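Local atomic coordinates of GCN5-related N-acetyltransferase (Kribbella flavida, PDB entry 4MY0), a protein that probably transfers an acetyl group from acetyl-CoA to an amine of its substrate, perhaps an aminoglycoside, as a member of the GCN5-related N-acetyltransferase family. Residues Val158-Ala163 against Tyr207-Gly212; Leu172-Thr177 against Val229-Ala234. All coordinates share one frame; numbering follows the deposited sequence.

Interaction 1. Residues Val158-Ala163 against Tyr207-Gly212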
ATOM      1  N   VAL C 158       0.942 -19.060  38.389  1.00 42.19           N
ATOM      2  CA  VAL C 158       2.346 -18.671  38.495  1.00 37.41           C
ATOM      3  C   VAL C 158       2.488 -17.222  38.950  1.00 35.83           C
ATOM      4  O   VAL C 158       1.930 -16.308  38.331  1.00 36.26           O
ATOM      5  CB  VAL C 158       3.081 -18.842  37.153  1.00 37.07           C
ATOM      6  CG1 VAL C 158       4.562 -18.483  37.299  1.00 35.50           C
ATOM      7  CG2 VAL C 158       2.919 -20.262  36.639  1.00 39.38           C
ATOM      8  N   ALA C 159       3.243 -17.015  40.028  1.00 34.40           N
ATOM      9  CA  ALA C 159       3.581 -15.670  40.490  1.00 34.41           C
ATOM     10  C   ALA C 159       4.470 -14.961  39.465  1.00 35.09           C
ATOM     11  O   ALA C 159       5.551 -15.441  39.130  1.00 38.00           O
ATOM     12  CB  ALA C 159       4.269 -15.726  41.868  1.00 33.52           C
ATOM     13  N   VAL C 160       3.988 -13.831  38.954  1.00 32.46           N
ATOM     14  CA  VAL C 160       4.718 -13.011  37.998  1.00 33.89           C
ATOM     15  C   VAL C 160       4.718 -11.586  38.526  1.00 34.78           C
ATOM     16  O   VAL C 160       3.661 -11.051  38.830  1.00 37.26           O
ATOM     17  CB  VAL C 160       4.021 -12.998  36.630  1.00 35.26           C
ATOM     18  CG1 VAL C 160       4.718 -12.026  35.697  1.00 35.52           C
ATOM     19  CG2 VAL C 160       4.008 -14.381  36.029  1.00 40.60           C
ATOM     20  N   ARG C 161       5.885 -10.965  38.654  1.00 31.19           N
ATOM     21  CA  ARG C 161       5.912  -9.603  39.178  1.00 33.65           C
ATOM     22  C   ARG C 161       6.655  -8.663  38.241  1.00 33.67           C
ATOM     23  O   ARG C 161       7.461  -9.097  37.416  1.00 30.06           O
ATOM     24  CB  ARG C 161       6.536  -9.564  40.578  1.00 34.08           C
ATOM     25  CG  ARG C 161       8.036  -9.579  40.559  1.00 37.69           C
ATOM     26  CD  ARG C 161       8.620  -9.168  41.920  1.00 45.78           C
ATOM     27  NE  ARG C 161      10.037  -8.825  41.817  1.00 48.76           N
ATOM     28  CZ  ARG C 161      11.026  -9.697  41.968  1.00 55.77           C
ATOM     29  NH1 ARG C 161      12.290  -9.303  41.867  1.00 54.32           N
ATOM     30  NH2 ARG C 161      10.752 -10.968  42.229  1.00 63.56           N
ATOM     31  N   ARG C 162       6.369  -7.373  38.364  1.00 35.32           N
ATOM     32  CA  ARG C 162       7.061  -6.373  37.573  1.00 33.66           C
ATOM     33  C   ARG C 162       8.531  -6.351  37.959  1.00 36.22           C
ATOM     34  O   ARG C 162       8.869  -6.439  39.137  1.00 36.53           O
ATOM     35  CB  ARG C 162       6.434  -4.992  37.791  1.00 33.84           C
ATOM     36  CG  ARG C 162       7.196  -3.859  37.115  1.00 34.03           C
ATOM     37  CD  ARG C 162       6.304  -2.641  36.889  1.00 36.23           C
ATOM     38  NE  ARG C 162       5.783  -2.092  38.136  1.00 37.42           N
ATOM     39  CZ  ARG C 162       6.515  -1.400  39.003  1.00 42.31           C
ATOM     40  NH1 ARG C 162       7.810  -1.192  38.773  1.00 45.28           N
ATOM     41  NH2 ARG C 162       5.961  -0.931  40.113  1.00 45.35           N
ATOM     42  N   ALA C 163       9.411  -6.248  36.968  1.00 34.73           N
ATOM     43  CA  ALA C 163      10.839  -6.225  37.257  1.00 32.21           C
ATOM     44  C   ALA C 163      11.430  -4.850  36.965  1.00 31.81           C
ATOM     45  O   ALA C 163      10.811  -4.023  36.278  1.00 28.29           O
ATOM     46  CB  ALA C 163      11.566  -7.292  36.457  1.00 30.53           C
ATOM     47  N   TYR C 207       8.989  -8.442  33.229  1.00 26.27           N
ATOM     48  CA  TYR C 207       8.297  -9.212  34.270  1.00 23.71           C
ATOM     49  C   TYR C 207       9.096 -10.443  34.620  1.00 30.73           C
ATOM     50  O   TYR C 207       9.743 -11.033  33.751  1.00 29.22           O
ATOM     51  CB  TYR C 207       6.870  -9.583  33.827  1.00 23.98           C
ATOM     52  CG  TYR C 207       6.063  -8.328  33.633  1.00 27.20           C
ATOM     53  CD1 TYR C 207       5.445  -7.718  34.708  1.00 28.70           C
ATOM     54  CD2 TYR C 207       6.011  -7.693  32.392  1.00 25.27           C
ATOM     55  CE1 TYR C 207       4.758  -6.533  34.554  1.00 32.17           C
ATOM     56  CE2 TYR C 207       5.315  -6.504  32.230  1.00 26.41           C
ATOM     57  CZ  TYR C 207       4.693  -5.932  33.321  1.00 31.72           C
ATOM     58  OH  TYR C 207       3.994  -4.754  33.197  1.00 39.57           O
ATOM     59  N   LEU C 208       9.052 -10.821  35.896  1.00 26.61           N
ATOM     60  CA  LEU C 208       9.893 -11.886  36.414  1.00 27.33           C
ATOM     61  C   LEU C 208       9.068 -12.917  37.173  1.00 27.73           C
ATOM     62  O   LEU C 208       8.259 -12.568  38.038  1.00 27.78           O
ATOM     63  CB  LEU C 208      10.952 -11.293  37.347  1.00 30.62           C
ATOM     64  CG  LEU C 208      11.838 -12.281  38.101  1.00 31.74           C
ATOM     65  CD1 LEU C 208      12.714 -13.036  37.119  1.00 28.15           C
ATOM     66  CD2 LEU C 208      12.682 -11.558  39.135  1.00 34.41           C
ATOM     67  N   ALA C 209       9.268 -14.190  36.838  1.00 28.69           N
ATOM     68  CA  ALA C 209       8.712 -15.287  37.631  1.00 32.14           C
ATOM     69  C   ALA C 209       9.871 -15.996  38.333  1.00 30.43           C
ATOM     70  O   ALA C 209      11.026 -15.621  38.142  1.00 28.95           O
ATOM     71  CB  ALA C 209       7.958 -16.250  36.747  1.00 30.96           C
ATOM     72  N   GLU C 210       9.569 -17.031  39.114  1.00 36.38           N
ATOM     73  CA  GLU C 210      10.601 -17.805  39.815  1.00 39.78           C
ATOM     74  C   GLU C 210      11.624 -18.427  38.854  1.00 40.40           C
ATOM     75  O   GLU C 210      12.821 -18.491  39.161  1.00 41.42           O
ATOM     76  CB  GLU C 210       9.946 -18.898  40.667  1.00 47.19           C
ATOM     77  CG  GLU C 210      10.914 -19.752  41.472  1.00 60.30           C
ATOM     78  CD  GLU C 210      10.217 -20.503  42.604  1.00 74.00           C
ATOM     79  OE1 GLU C 210       9.018 -20.836  42.451  1.00 77.12           O
ATOM     80  OE2 GLU C 210      10.861 -20.746  43.651  1.00 79.33           O
ATOM     81  N   ASP C 211      11.157 -18.859  37.680  1.00 36.49           N
ATOM     82  CA  ASP C 211      12.028 -19.536  36.717  1.00 33.57           C
ATOM     83  C   ASP C 211      11.855 -19.010  35.293  1.00 33.27           C
ATOM     84  O   ASP C 211      11.798 -19.789  34.328  1.00 33.32           O
ATOM     85  CB  ASP C 211      11.778 -21.046  36.756  1.00 40.16           C
ATOM     86  CG  ASP C 211      10.369 -21.411  36.314  1.00 47.38           C
ATOM     87  OD1 ASP C 211      10.165 -22.546  35.835  1.00 51.20           O
ATOM     88  OD2 ASP C 211       9.469 -20.552  36.440  1.00 47.65           O
ATOM     89  N   GLY C 212      11.782 -17.685  35.158  1.00 28.39           N
ATOM     90  CA  GLY C 212      11.652 -17.077  33.850  1.00 25.65           C
ATOM     91  C   GLY C 212      11.424 -15.585  33.878  1.00 29.58           C
ATOM     92  O   GLY C 212      11.159 -14.994  34.931  1.00 29.60           O
TER
HETATM   93  O   HOH W   1       7.077 -17.220  39.941  1.00 31.99           O

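Interaction 2. Residues Leu172-Thr177 against Val229-Ala234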
ATOM      1  N   LEU C 172      20.380 -12.670  34.361  1.00 30.44           N
ATOM      2  CA  LEU C 172      21.572 -13.358  33.872  1.00 31.26           C
ATOM      3  C   LEU C 172      21.666 -14.792  34.370  1.00 30.59           C
ATOM      4  O   LEU C 172      22.103 -15.672  33.630  1.00 29.23           O
ATOM      5  CB  LEU C 172      22.835 -12.575  34.231  1.00 35.05           C
ATOM      6  CG  LEU C 172      23.026 -11.418  33.252  1.00 39.67           C
ATOM      7  CD1 LEU C 172      24.131 -10.455  33.698  1.00 42.84           C
ATOM      8  CD2 LEU C 172      23.298 -11.980  31.854  1.00 40.25           C
ATOM      9  N   GLU C 173      21.270 -15.024  35.619  1.00 31.69           N
ATOM     10  CA  GLU C 173      21.222 -16.379  36.145  1.00 28.07           C
ATOM     11  C   GLU C 173      20.222 -17.224  35.356  1.00 27.47           C
ATOM     12  O   GLU C 173      20.528 -18.337  34.941  1.00 31.09           O
ATOM     13  CB  GLU C 173      20.850 -16.382  37.639  1.00 29.54           C
ATOM     14  CG  GLU C 173      21.924 -15.800  38.585  1.00 39.83           C
ATOM     15  CD  GLU C 173      21.556 -15.936  40.069  1.00 44.82           C
ATOM     16  OE1 GLU C 173      22.461 -15.799  40.928  1.00 46.01           O
ATOM     17  OE2 GLU C 173      20.368 -16.186  40.382  1.00 43.63           O
ATOM     18  N   LEU C 174      19.017 -16.697  35.162  1.00 26.91           N
ATOM     19  CA  LEU C 174      17.970 -17.456  34.496  1.00 26.51           C
ATOM     20  C   LEU C 174      18.388 -17.784  33.064  1.00 30.08           C
ATOM     21  O   LEU C 174      18.224 -18.910  32.602  1.00 28.55           O
ATOM     22  CB  LEU C 174      16.668 -16.668  34.497  1.00 26.92           C
ATOM     23  CG  LEU C 174      16.045 -16.535  35.882  1.00 30.77           C
ATOM     24  CD1 LEU C 174      14.819 -15.641  35.860  1.00 28.44           C
ATOM     25  CD2 LEU C 174      15.709 -17.905  36.481  1.00 28.44           C
ATOM     26  N   VAL C 175      18.949 -16.794  32.382  1.00 29.34           N
ATOM     27  CA  VAL C 175      19.398 -16.967  31.003  1.00 34.46           C
ATOM     28  C   VAL C 175      20.505 -18.018  30.966  1.00 33.10           C
ATOM     29  O   VAL C 175      20.508 -18.903  30.104  1.00 30.56           O
ATOM     30  CB  VAL C 175      19.915 -15.630  30.417  1.00 39.75           C
ATOM     31  CG1 VAL C 175      20.807 -15.868  29.218  1.00 41.58           C
ATOM     32  CG2 VAL C 175      18.758 -14.731  30.030  1.00 37.17           C
ATOM     33  N   GLY C 176      21.431 -17.918  31.918  1.00 31.91           N
ATOM     34  CA  GLY C 176      22.571 -18.815  31.988  1.00 32.34           C
ATOM     35  C   GLY C 176      22.132 -20.257  32.141  1.00 34.07           C
ATOM     36  O   GLY C 176      22.598 -21.143  31.425  1.00 35.00           O
ATOM     37  N   THR C 177      21.218 -20.484  33.076  1.00 32.28           N
ATOM     38  CA  THR C 177      20.704 -21.819  33.331  1.00 35.29           C
ATOM     39  C   THR C 177      20.051 -22.363  32.062  1.00 32.06           C
ATOM     40  O   THR C 177      20.274 -23.502  31.686  1.00 34.05           O
ATOM     41  CB  THR C 177      19.686 -21.808  34.489  1.00 39.33           C
ATOM     42  OG1 THR C 177      20.317 -21.297  35.676  1.00 41.40           O
ATOM     43  CG2 THR C 177      19.164 -23.211  34.760  1.00 38.93           C
ATOM     44  N   VAL C 229      12.358 -15.917  28.468  1.00 26.57           N
ATOM     45  CA  VAL C 229      13.039 -17.119  28.937  1.00 25.87           C
ATOM     46  C   VAL C 229      12.124 -17.823  29.931  1.00 26.22           C
ATOM     47  O   VAL C 229      11.581 -17.194  30.838  1.00 26.11           O
ATOM     48  CB  VAL C 229      14.378 -16.761  29.607  1.00 31.91           C
ATOM     49  CG1 VAL C 229      14.972 -17.961  30.345  1.00 29.15           C
ATOM     50  CG2 VAL C 229      15.351 -16.230  28.554  1.00 33.62           C
ATOM     51  N   ALA C 230      11.925 -19.122  29.750  1.00 26.81           N
ATOM     52  CA  ALA C 230      11.076 -19.867  30.673  1.00 27.92           C
ATOM     53  C   ALA C 230      11.576 -21.298  30.832  1.00 33.94           C
ATOM     54  O   ALA C 230      11.805 -22.000  29.841  1.00 36.83           O
ATOM     55  CB  ALA C 230       9.646 -19.858  30.195  1.00 24.83           C
ATOM     56  N   HIS C 231      11.728 -21.729  32.079  1.00 34.54           N
ATOM     57  CA  HIS C 231      12.219 -23.070  32.361  1.00 39.13           C
ATOM     58  C   HIS C 231      11.109 -24.115  32.435  1.00 43.46           C
ATOM     59  O   HIS C 231      11.367 -25.302  32.240  1.00 52.10           O
ATOM     60  CB  HIS C 231      13.034 -23.080  33.656  1.00 40.23           C
ATOM     61  CG  HIS C 231      14.256 -22.218  33.606  1.00 42.97           C
ATOM     62  ND1 HIS C 231      14.977 -21.879  34.732  1.00 46.53           N
ATOM     63  CD2 HIS C 231      14.886 -21.625  32.564  1.00 43.05           C
ATOM     64  CE1 HIS C 231      16.000 -21.117  34.384  1.00 47.24           C
ATOM     65  NE2 HIS C 231      15.970 -20.952  33.074  1.00 46.44           N
ATOM     66  N   SER C 232       9.883 -23.686  32.724  1.00 37.53           N
ATOM     67  CA  SER C 232       8.778 -24.626  32.898  1.00 37.09           C
ATOM     68  C   SER C 232       7.575 -24.235  32.053  1.00 36.13           C
ATOM     69  O   SER C 232       7.429 -23.077  31.664  1.00 30.10           O
ATOM     70  CB  SER C 232       8.355 -24.715  34.367  1.00 37.74           C
ATOM     71  OG  SER C 232       7.632 -23.559  34.743  1.00 40.21           O
ATOM     72  N   GLU C 233       6.707 -25.206  31.783  1.00 34.76           N
ATOM     73  CA  GLU C 233       5.545 -24.966  30.935  1.00 37.64           C
ATOM     74  C   GLU C 233       4.623 -23.915  31.548  1.00 33.92           C
ATOM     75  O   GLU C 233       4.238 -22.961  30.881  1.00 30.55           O
ATOM     76  CB  GLU C 233       4.781 -26.272  30.709  1.00 40.81           C
ATOM     77  CG  GLU C 233       3.657 -26.178  29.686  1.00 40.41           C
ATOM     78  CD  GLU C 233       2.726 -27.379  29.744  1.00 46.01           C
ATOM     79  OE1 GLU C 233       1.679 -27.354  29.051  1.00 49.27           O
ATOM     80  OE2 GLU C 233       3.036 -28.340  30.486  1.00 49.06           O
ATOM     81  N   ALA C 234       4.272 -24.096  32.817  1.00 30.91           N
ATOM     82  CA  ALA C 234       3.431 -23.130  33.510  1.00 36.28           C
ATOM     83  C   ALA C 234       3.978 -21.696  33.417  1.00 33.67           C
ATOM     84  O   ALA C 234       3.225 -20.746  33.206  1.00 30.86           O
ATOM     85  CB  ALA C 234       3.238 -23.543  34.968  1.00 32.44           C
TER

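Interaction 1. Residues Val158-Ala163 against Tyr207-Gly212
The guanidinium of Arg-161 carries Leu-208 over one of its faces, methyl CD2 standing 3.6 Å from NH1 and nearly as close to CZ and NH2. The other flat group, the Tyr-207 ring, is met obliquely by Val-160 CG1, Arg-161 O and the CA of Arg-162, which lies 3.6 Å from CD1. Both belong to a short antiparallel beta ladder in which strand 161-162 runs along strand 205-209 of the GNAT-family region. Arg-161 and Leu-208 form its hydrogen-bonded pair: Arg-161 N gives a nearly straight bond (171°) to Leu-208 O from above the carbonyl plane, and Leu-208 N returns a 2.8 Å bond to Arg-161 O almost along the C=O axis. The side chains of this pair lie side by side. Arg-161 starts from the crowded position between N and the carbonyl carbon (chi1 81°), then extends to NE, and NH1 also forms a salt bridge with Asp-167. Arg-162 and Tyr-207 are the non-hydrogen-bonded pair; the Tyr-207 hydroxyl hydrogen-bonds Arg-27 of the second subunit. The Val-160 and Tyr-207 side chains cross at about a right angle, Val-160 CG1 lying 3.8 Å from Tyr-207 CB. Toward Ala-159 and Glu-210, a water joins the two backbones, donating to Ala-159 O at 2.5 Å and accepting from Glu-210 N at 2.6 Å.

Interaction 2. Residues Leu172-Thr177 against Val229-Ala234
His-231 gives up the most surface to this contact, reaching from the turn after strand 222-230 to the side of helix 168-182, where it hydrogen-bonds a main-chain carbonyl. Its CG is anti to the carbonyl carbon (chi1 -62°), and the imidazole presents its NE2 edge to Leu-174 O at 3.1 Å. The oxygen lies only 6° out of the ring plane, yet the bond is bent, 146° at the hydrogen, and NE2 sits above the carbonyl plane. Since NE2 is the donor, the ring carries a proton there. The bond helps to fix the ring's rotation, while CE1 also meets two aliphatic groups. Leu-174, whose side chain crosses that of His-231 obliquely, puts CD2 3.8 Å from CE1, and Thr-177 brings up CB and CG2 from the next turn of the helix, its side chain about perpendicular to that of His-231. With CG2 anti to its backbone N, Thr-177 turns carbon rather than its hydroxyl to the imidazole.

Val-229, which with Leu-174 gives up the next most, packs deeper, at the end of the strand. Its CB points toward the helix, and the two methyls divide the work: CG2 touches Val-175 CG2 at 4.0 Å, the two valines crossing at about a right angle, and CG1 lies 4.1 Å from Leu-174 O. Leu-174 thus contributes both its carbonyl and its CD2 methyl.

This is helix-on-sheet packing: helix 168-182 lies against strands 212-219 and 222-230 of the GNAT-family region. Phe-213 of strand 212-219 touches Leu-174, Val-175 and Val-229, and Ala-178 of the same helix touches both Val-229 and His-231. Just beyond, Ser-232 is the N-cap of helix 233-244, whose first residues lie well clear of segment 172-177.

From the N terminus, segment 158-163 comes first, followed directly by helix 168-182, which carries segment 172-177. Interaction 1 closes its loop of 43 intervening residues at strand 205-209; interaction 2 closes its own, of 51, only at the end of strand 222-230. The segments alternate along the chain, so the two loops cross rather than nest. Their centres lie 11 Å apart and they touch directly: Leu-208 CD1 packs against Leu-174 CD1 at 3.6 Å, and Asp-211 O probably accepts a hydrogen bond from His-231 N. Together they tie strand 161-162 and helix 168-182 to strands 205-209 and 222-230 and to the start of helix 233-244.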